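Local coordinates for protein endoglucanase (PDB 2YIK) that probably hydrolyses internal beta-1,4-glucosidic bonds of cellulose as a family 9 glycoside hydrolase, at residues A[303-314]-A[357-368]. Sequence-based numbering, arbitrary orientation.
Sequences FKYYDYYAPPGW and EQIDFWKPIQDL
Over one face of the Tyr308 ring sits Pro364, whose CG lies 3.7 Å from the centroid of the Tyr308 ring, a CH-pi contact; Asp360 O lies at the ring's edge. Phe303 and Phe361 keep their planes within 7°, but their ring centroids are 5.8 Å apart, so the slid rings barely overlap, while Tyr306 CE2 approaches the Phe361 edge. The Tyr309 ring and Glu357 carboxylate are nearly coplanar, and Tyr309 OH donates to the syn lone pair of Glu357 OE2 at 2.6 Å. With CG anti to its backbone N (chi1 -174°), Tyr308 reaches segment 357-368, where its OH accepts an almost straight bond from Asp360 N (3.0 Å, 177°); a water links the same OH to Gln358 O. A second water accepts from Tyr306 OH and donates to Phe361 O. Beyond the rings, Pro311 CB packs on Pro364 CB at 3.6 Å. The contact joins the loop after helix 296-305 to the Asp360-capped turn leading into helix 363-373, within the family 9 (alpha/alpha)6 barrel; helix 342-350 touches Phe303 and Phe361. Apolar packing thus runs beside tyrosine hydroxyls that, directly or through water, satisfy backbone groups of that turn and its approach.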
ATOM      1  N   PHE A 303     -13.932  -9.391 -14.776  1.00 24.54           N
ATOM      2  CA  PHE A 303     -13.715  -9.970 -16.093  1.00 25.62           C
ATOM      3  C   PHE A 303     -13.925  -8.967 -17.220  1.00 25.23           C
ATOM      4  O   PHE A 303     -13.279  -9.061 -18.255  1.00 25.20           O
ATOM      5  CB  PHE A 303     -14.625 -11.186 -16.311  1.00 24.36           C
ATOM      6  CG  PHE A 303     -14.222 -12.409 -15.516  1.00 25.00           C
ATOM      7  CD1 PHE A 303     -12.994 -12.464 -14.856  1.00 24.91           C
ATOM      8  CD2 PHE A 303     -15.055 -13.524 -15.466  1.00 23.65           C
ATOM      9  CE1 PHE A 303     -12.596 -13.612 -14.164  1.00 21.98           C
ATOM     10  CE2 PHE A 303     -14.668 -14.677 -14.780  1.00 23.62           C
ATOM     11  CZ  PHE A 303     -13.435 -14.722 -14.125  1.00 24.25           C
ATOM     12  N   LYS A 304     -14.817  -8.005 -17.012  1.00 26.11           N
ATOM     13  CA  LYS A 304     -15.101  -6.987 -18.022  1.00 27.15           C
ATOM     14  C   LYS A 304     -13.892  -6.093 -18.332  1.00 27.06           C
ATOM     15  O   LYS A 304     -13.687  -5.694 -19.477  1.00 26.65           O
ATOM     16  CB  LYS A 304     -16.278  -6.113 -17.560  1.00 29.00           C
ATOM     17  CG  LYS A 304     -16.782  -5.089 -18.586  1.00 32.03           C
ATOM     18  CD  LYS A 304     -18.059  -4.365 -18.096  1.00 36.27           C
ATOM     19  CE  LYS A 304     -19.178  -5.359 -17.750  1.00 40.76           C
ATOM     20  NZ  LYS A 304     -20.459  -4.715 -17.264  1.00 44.36           N
ATOM     21  N   TYR A 305     -13.078  -5.796 -17.326  1.00 26.15           N
ATOM     22  CA  TYR A 305     -11.941  -4.910 -17.536  1.00 26.62           C
ATOM     23  C   TYR A 305     -10.552  -5.520 -17.365  1.00 26.26           C
ATOM     24  O   TYR A 305      -9.560  -4.871 -17.678  1.00 27.36           O
ATOM     25  CB  TYR A 305     -12.077  -3.691 -16.620  1.00 26.60           C
ATOM     26  CG  TYR A 305     -13.352  -2.902 -16.842  1.00 28.68           C
ATOM     27  CD1 TYR A 305     -13.491  -2.052 -17.944  1.00 29.82           C
ATOM     28  CD2 TYR A 305     -14.426  -3.015 -15.958  1.00 29.84           C
ATOM     29  CE1 TYR A 305     -14.671  -1.332 -18.157  1.00 31.00           C
ATOM     30  CE2 TYR A 305     -15.609  -2.302 -16.158  1.00 30.91           C
ATOM     31  CZ  TYR A 305     -15.726  -1.462 -17.259  1.00 31.67           C
ATOM     32  OH  TYR A 305     -16.891  -0.754 -17.457  1.00 33.24           O
ATOM     33  N   TYR A 306     -10.482  -6.758 -16.889  1.00 25.45           N
ATOM     34  CA  TYR A 306      -9.202  -7.427 -16.679  1.00 24.94           C
ATOM     35  C   TYR A 306      -8.350  -7.567 -17.943  1.00 25.80           C
ATOM     36  O   TYR A 306      -8.769  -8.177 -18.929  1.00 26.09           O
ATOM     37  CB  TYR A 306      -9.426  -8.811 -16.056  1.00 24.34           C
ATOM     38  CG  TYR A 306      -8.156  -9.612 -15.802  1.00 24.99           C
ATOM     39  CD1 TYR A 306      -7.038  -9.020 -15.205  1.00 24.81           C
ATOM     40  CD2 TYR A 306      -8.087 -10.973 -16.119  1.00 24.25           C
ATOM     41  CE1 TYR A 306      -5.881  -9.765 -14.930  1.00 24.52           C
ATOM     42  CE2 TYR A 306      -6.933 -11.729 -15.848  1.00 24.89           C
ATOM     43  CZ  TYR A 306      -5.834 -11.116 -15.254  1.00 24.98           C
ATOM     44  OH  TYR A 306      -4.680 -11.835 -14.999  1.00 23.46           O
ATOM     45  N   ASP A 307      -7.150  -6.993 -17.900  1.00 25.27           N
ATOM     46  CA  ASP A 307      -6.204  -7.049 -19.014  1.00 24.33           C
ATOM     47  C   ASP A 307      -5.284  -8.238 -18.736  1.00 24.06           C
ATOM     48  O   ASP A 307      -4.312  -8.129 -17.990  1.00 22.66           O
ATOM     49  CB  ASP A 307      -5.396  -5.740 -19.077  1.00 25.76           C
ATOM     50  CG  ASP A 307      -4.444  -5.681 -20.276  1.00 27.37           C
ATOM     51  OD1 ASP A 307      -4.299  -6.703 -20.985  1.00 27.81           O
ATOM     52  OD2 ASP A 307      -3.835  -4.610 -20.499  1.00 27.41           O
ATOM     53  N   TYR A 308      -5.613  -9.378 -19.334  1.00 23.07           N
ATOM     54  CA  TYR A 308      -4.853 -10.614 -19.157  1.00 23.80           C
ATOM     55  C   TYR A 308      -3.403 -10.464 -19.600  1.00 24.54           C
ATOM     56  O   TYR A 308      -2.533 -11.206 -19.155  1.00 24.14           O
ATOM     57  CB  TYR A 308      -5.527 -11.731 -19.964  1.00 24.55           C
ATOM     58  CG  TYR A 308      -4.948 -13.120 -19.797  1.00 23.93           C
ATOM     59  CD1 TYR A 308      -5.226 -13.887 -18.665  1.00 23.78           C
ATOM     60  CD2 TYR A 308      -4.158 -13.687 -20.800  1.00 24.55           C
ATOM     61  CE1 TYR A 308      -4.740 -15.187 -18.541  1.00 23.33           C
ATOM     62  CE2 TYR A 308      -3.667 -14.979 -20.685  1.00 21.59           C
ATOM     63  CZ  TYR A 308      -3.964 -15.724 -19.555  1.00 22.39           C
ATOM     64  OH  TYR A 308      -3.501 -17.014 -19.445  1.00 23.75           O
ATOM     65  N   TYR A 309      -3.153  -9.497 -20.476  1.00 24.24           N
ATOM     66  CA  TYR A 309      -1.814  -9.265 -21.010  1.00 25.29           C
ATOM     67  C   TYR A 309      -0.938  -8.345 -20.164  1.00 24.61           C
ATOM     68  O   TYR A 309       0.264  -8.263 -20.384  1.00 24.08           O
ATOM     69  CB  TYR A 309      -1.922  -8.700 -22.436  1.00 25.92           C
ATOM     70  CG  TYR A 309      -2.816  -9.543 -23.320  1.00 29.61           C
ATOM     71  CD1 TYR A 309      -2.571 -10.909 -23.484  1.00 30.35           C
ATOM     72  CD2 TYR A 309      -3.953  -8.996 -23.931  1.00 29.07           C
ATOM     73  CE1 TYR A 309      -3.441 -11.724 -24.231  1.00 33.78           C
ATOM     74  CE2 TYR A 309      -4.833  -9.801 -24.675  1.00 34.04           C
ATOM     75  CZ  TYR A 309      -4.573 -11.165 -24.819  1.00 34.97           C
ATOM     76  OH  TYR A 309      -5.454 -11.966 -25.525  1.00 37.32           O
ATOM     77  N   ALA A 310      -1.533  -7.682 -19.178  1.00 22.41           N
ATOM     78  CA  ALA A 310      -0.801  -6.737 -18.339  1.00 24.05           C
ATOM     79  C   ALA A 310       0.115  -7.260 -17.221  1.00 24.26           C
ATOM     80  O   ALA A 310       1.235  -6.776 -17.063  1.00 26.50           O
ATOM     81  CB  ALA A 310      -1.779  -5.715 -17.754  1.00 19.16           C
ATOM     82  N   PRO A 311      -0.333  -8.255 -16.440  1.00 24.33           N
ATOM     83  CA  PRO A 311       0.538  -8.733 -15.363  1.00 24.53           C
ATOM     84  C   PRO A 311       2.046  -8.881 -15.577  1.00 24.99           C
ATOM     85  O   PRO A 311       2.832  -8.371 -14.792  1.00 25.12           O
ATOM     86  CB  PRO A 311      -0.112 -10.054 -14.957  1.00 24.30           C
ATOM     87  CG  PRO A 311      -1.567  -9.786 -15.169  1.00 23.78           C
ATOM     88  CD  PRO A 311      -1.559  -9.075 -16.521  1.00 24.11           C
ATOM     89  N   PRO A 312       2.465  -9.556 -16.659  1.00 25.67           N
ATOM     90  CA  PRO A 312       3.904  -9.757 -16.919  1.00 26.49           C
ATOM     91  C   PRO A 312       4.753  -8.540 -17.240  1.00 26.57           C
ATOM     92  O   PRO A 312       5.986  -8.579 -17.122  1.00 28.11           O
ATOM     93  CB  PRO A 312       3.920 -10.748 -18.089  1.00 26.26           C
ATOM     94  CG  PRO A 312       2.512 -11.276 -18.176  1.00 26.82           C
ATOM     95  CD  PRO A 312       1.649 -10.134 -17.741  1.00 24.50           C
ATOM     96  N   GLY A 313       4.065  -7.471 -17.625  1.00 27.23           N
ATOM     97  CA  GLY A 313       4.704  -6.236 -18.026  1.00 29.67           C
ATOM     98  C   GLY A 313       5.531  -5.461 -17.045  1.00 32.32           C
ATOM     99  O   GLY A 313       6.733  -5.282 -17.251  1.00 38.63           O
ATOM    100  N   TRP A 314       4.862  -5.026 -15.986  1.00 30.75           N
ATOM    101  CA  TRP A 314       5.424  -4.225 -14.904  1.00 30.66           C
ATOM    102  C   TRP A 314       5.459  -5.100 -13.635  1.00 30.94           C
ATOM    103  O   TRP A 314       5.529  -6.336 -13.757  1.00 37.34           O
ATOM    104  CB  TRP A 314       4.484  -2.997 -14.742  1.00 27.26           C
ATOM    105  CG  TRP A 314       5.181  -1.774 -14.262  1.00 26.96           C
ATOM    106  CD1 TRP A 314       4.912  -1.078 -13.123  1.00 25.17           C
ATOM    107  CD2 TRP A 314       6.298  -1.117 -14.878  1.00 26.01           C
ATOM    108  NE1 TRP A 314       5.789  -0.028 -12.984  1.00 26.62           N
ATOM    109  CE2 TRP A 314       6.649  -0.027 -14.050  1.00 25.38           C
ATOM    110  CE3 TRP A 314       7.030  -1.342 -16.054  1.00 26.71           C
ATOM    111  CZ2 TRP A 314       7.708   0.828 -14.351  1.00 25.74           C
ATOM    112  CZ3 TRP A 314       8.089  -0.485 -16.354  1.00 25.62           C
ATOM    113  CH2 TRP A 314       8.412   0.588 -15.508  1.00 27.50           C
ATOM    114  N   GLU A 357      -9.094 -19.354 -27.168  1.00 32.45           N
ATOM    115  CA  GLU A 357      -7.851 -18.735 -26.719  1.00 33.64           C
ATOM    116  C   GLU A 357      -7.501 -19.394 -25.382  1.00 34.10           C
ATOM    117  O   GLU A 357      -8.397 -19.675 -24.584  1.00 34.06           O
ATOM    118  CB  GLU A 357      -8.015 -17.224 -26.520  1.00 34.93           C
ATOM    119  CG  GLU A 357      -6.817 -16.612 -25.794  1.00 37.80           C
ATOM    120  CD  GLU A 357      -6.670 -15.114 -26.005  1.00 40.67           C
ATOM    121  OE1 GLU A 357      -7.480 -14.530 -26.761  1.00 40.38           O
ATOM    122  OE2 GLU A 357      -5.734 -14.522 -25.411  1.00 41.34           O
ATOM    123  N   GLN A 358      -6.218 -19.658 -25.135  1.00 33.28           N
ATOM    124  CA  GLN A 358      -5.840 -20.291 -23.876  1.00 34.16           C
ATOM    125  C   GLN A 358      -5.780 -19.282 -22.733  1.00 32.72           C
ATOM    126  O   GLN A 358      -5.133 -18.237 -22.836  1.00 31.36           O
ATOM    127  CB  GLN A 358      -4.486 -20.995 -23.981  1.00 38.00           C
ATOM    128  CG  GLN A 358      -4.275 -22.022 -22.861  1.00 45.27           C
ATOM    129  CD  GLN A 358      -2.827 -22.123 -22.405  1.00 50.00           C
ATOM    130  OE1 GLN A 358      -2.355 -21.320 -21.577  1.00 52.93           O
ATOM    131  NE2 GLN A 358      -2.103 -23.103 -22.951  1.00 51.11           N
ATOM    132  N   ILE A 359      -6.485 -19.602 -21.655  1.00 30.56           N
ATOM    133  CA  ILE A 359      -6.532 -18.763 -20.469  1.00 29.55           C
ATOM    134  C   ILE A 359      -6.268 -19.625 -19.245  1.00 29.07           C
ATOM    135  O   ILE A 359      -6.977 -20.609 -19.003  1.00 28.52           O
ATOM    136  CB  ILE A 359      -7.920 -18.083 -20.274  1.00 30.57           C
ATOM    137  CG1 ILE A 359      -8.133 -16.987 -21.317  1.00 31.72           C
ATOM    138  CG2 ILE A 359      -8.018 -17.477 -18.885  1.00 29.05           C
ATOM    139  CD1 ILE A 359      -8.273 -17.538 -22.699  1.00 39.68           C
ATOM    140  N   ASP A 360      -5.231 -19.263 -18.501  1.00 26.62           N
ATOM    141  CA  ASP A 360      -4.865 -19.938 -17.264  1.00 26.02           C
ATOM    142  C   ASP A 360      -4.574 -18.767 -16.344  1.00 25.92           C
ATOM    143  O   ASP A 360      -3.595 -18.040 -16.532  1.00 25.73           O
ATOM    144  CB  ASP A 360      -3.623 -20.821 -17.453  1.00 27.05           C
ATOM    145  CG  ASP A 360      -3.143 -21.459 -16.146  1.00 30.16           C
ATOM    146  OD1 ASP A 360      -3.376 -20.895 -15.055  1.00 30.82           O
ATOM    147  OD2 ASP A 360      -2.503 -22.531 -16.207  1.00 33.31           O
ATOM    148  N   PHE A 361      -5.438 -18.575 -15.357  1.00 25.16           N
ATOM    149  CA  PHE A 361      -5.298 -17.450 -14.449  1.00 24.59           C
ATOM    150  C   PHE A 361      -3.930 -17.251 -13.791  1.00 23.23           C
ATOM    151  O   PHE A 361      -3.546 -16.117 -13.536  1.00 22.43           O
ATOM    152  CB  PHE A 361      -6.441 -17.476 -13.423  1.00 23.43           C
ATOM    153  CG  PHE A 361      -7.783 -17.106 -14.022  1.00 24.63           C
ATOM    154  CD1 PHE A 361      -8.017 -15.812 -14.486  1.00 24.58           C
ATOM    155  CD2 PHE A 361      -8.788 -18.063 -14.182  1.00 24.75           C
ATOM    156  CE1 PHE A 361      -9.225 -15.476 -15.105  1.00 25.36           C
ATOM    157  CE2 PHE A 361     -10.003 -17.735 -14.802  1.00 24.23           C
ATOM    158  CZ  PHE A 361     -10.218 -16.439 -15.263  1.00 24.23           C
ATOM    159  N   TRP A 362      -3.188 -18.326 -13.542  1.00 23.16           N
ATOM    160  CA  TRP A 362      -1.852 -18.185 -12.950  1.00 24.31           C
ATOM    161  C   TRP A 362      -0.755 -17.916 -13.991  1.00 25.54           C
ATOM    162  O   TRP A 362       0.334 -17.454 -13.642  1.00 25.76           O
ATOM    163  CB  TRP A 362      -1.460 -19.440 -12.162  1.00 22.41           C
ATOM    164  CG  TRP A 362      -1.982 -19.493 -10.758  1.00 24.09           C
ATOM    165  CD1 TRP A 362      -2.802 -20.449 -10.230  1.00 21.75           C
ATOM    166  CD2 TRP A 362      -1.704 -18.571  -9.691  1.00 23.17           C
ATOM    167  NE1 TRP A 362      -3.052 -20.181  -8.906  1.00 23.02           N
ATOM    168  CE2 TRP A 362      -2.392 -19.029  -8.546  1.00 22.62           C
ATOM    169  CE3 TRP A 362      -0.946 -17.391  -9.591  1.00 25.38           C
ATOM    170  CZ2 TRP A 362      -2.345 -18.367  -7.316  1.00 23.62           C
ATOM    171  CZ3 TRP A 362      -0.896 -16.725  -8.363  1.00 23.04           C
ATOM    172  CH2 TRP A 362      -1.595 -17.217  -7.244  1.00 25.32           C
ATOM    173  N   LYS A 363      -1.037 -18.200 -15.262  1.00 25.58           N
ATOM    174  CA  LYS A 363      -0.047 -18.026 -16.323  1.00 26.84           C
ATOM    175  C   LYS A 363       0.540 -16.617 -16.427  1.00 26.38           C
ATOM    176  O   LYS A 363       1.751 -16.463 -16.583  1.00 27.13           O
ATOM    177  CB  LYS A 363      -0.634 -18.471 -17.675  1.00 28.96           C
ATOM    178  CG  LYS A 363       0.357 -18.479 -18.831  1.00 32.91           C
ATOM    179  CD  LYS A 363       1.622 -19.249 -18.479  1.00 37.87           C
ATOM    180  CE  LYS A 363       2.530 -19.446 -19.694  1.00 41.12           C
ATOM    181  NZ  LYS A 363       3.714 -20.272 -19.319  1.00 43.32           N
ATOM    182  N   PRO A 364      -0.297 -15.570 -16.337  1.00 25.83           N
ATOM    183  CA  PRO A 364       0.295 -14.232 -16.437  1.00 25.40           C
ATOM    184  C   PRO A 364       1.334 -13.952 -15.348  1.00 25.32           C
ATOM    185  O   PRO A 364       2.308 -13.231 -15.577  1.00 25.62           O
ATOM    186  CB  PRO A 364      -0.917 -13.313 -16.329  1.00 25.46           C
ATOM    187  CG  PRO A 364      -2.004 -14.130 -16.959  1.00 25.34           C
ATOM    188  CD  PRO A 364      -1.768 -15.492 -16.342  1.00 25.09           C
ATOM    189  N   ILE A 365       1.122 -14.523 -14.166  1.00 24.67           N
ATOM    190  CA  ILE A 365       2.048 -14.325 -13.061  1.00 24.02           C
ATOM    191  C   ILE A 365       3.256 -15.248 -13.202  1.00 24.06           C
ATOM    192  O   ILE A 365       4.353 -14.917 -12.757  1.00 23.40           O
ATOM    193  CB  ILE A 365       1.329 -14.541 -11.699  1.00 24.73           C
ATOM    194  CG1 ILE A 365       0.537 -13.275 -11.331  1.00 23.22           C
ATOM    195  CG2 ILE A 365       2.333 -14.914 -10.611  1.00 20.64           C
ATOM    196  CD1 ILE A 365       1.405 -12.035 -11.155  1.00 26.68           C
ATOM    197  N   GLN A 366       3.063 -16.402 -13.835  1.00 24.67           N
ATOM    198  CA  GLN A 366       4.182 -17.310 -14.039  1.00 26.63           C
ATOM    199  C   GLN A 366       5.127 -16.619 -15.024  1.00 26.92           C
ATOM    200  O   GLN A 366       6.350 -16.715 -14.903  1.00 26.80           O
ATOM    201  CB  GLN A 366       3.712 -18.655 -14.604  1.00 27.01           C
ATOM    202  CG  GLN A 366       4.849 -19.657 -14.774  1.00 33.13           C
ATOM    203  CD  GLN A 366       4.417 -20.957 -15.438  1.00 35.69           C
ATOM    204  OE1 GLN A 366       5.253 -21.782 -15.807  1.00 39.15           O
ATOM    205  NE2 GLN A 366       3.113 -21.144 -15.592  1.00 36.11           N
ATOM    206  N   ASP A 367       4.549 -15.915 -15.997  1.00 26.59           N
ATOM    207  CA  ASP A 367       5.333 -15.181 -16.988  1.00 25.58           C
ATOM    208  C   ASP A 367       6.070 -14.015 -16.332  1.00 26.81           C
ATOM    209  O   ASP A 367       7.221 -13.733 -16.654  1.00 26.50           O
ATOM    210  CB  ASP A 367       4.431 -14.633 -18.096  1.00 25.95           C
ATOM    211  CG  ASP A 367       3.946 -15.711 -19.042  1.00 27.60           C
ATOM    212  OD1 ASP A 367       4.356 -16.879 -18.879  1.00 29.02           O
ATOM    213  OD2 ASP A 367       3.158 -15.391 -19.955  1.00 28.31           O
ATOM    214  N   LEU A 368       5.387 -13.329 -15.422  1.00 24.85           N
ATOM    215  CA  LEU A 368       5.972 -12.199 -14.712  1.00 23.63           C
ATOM    216  C   LEU A 368       7.166 -12.677 -13.892  1.00 23.80           C
ATOM    217  O   LEU A 368       8.240 -12.076 -13.914  1.00 24.46           O
ATOM    218  CB  LEU A 368       4.939 -11.576 -13.776  1.00 22.12           C
ATOM    219  CG  LEU A 368       5.441 -10.503 -12.810  1.00 20.89           C
ATOM    220  CD1 LEU A 368       5.881  -9.265 -13.595  1.00 20.86           C
ATOM    221  CD2 LEU A 368       4.328 -10.167 -11.813  1.00 20.70           C
TER
HETATM  222  O   HOH W   1      -5.116 -14.016 -13.333  1.00 21.86           O
HETATM  223  O   HOH W   2      -2.273 -17.915 -21.498  1.00 36.86           O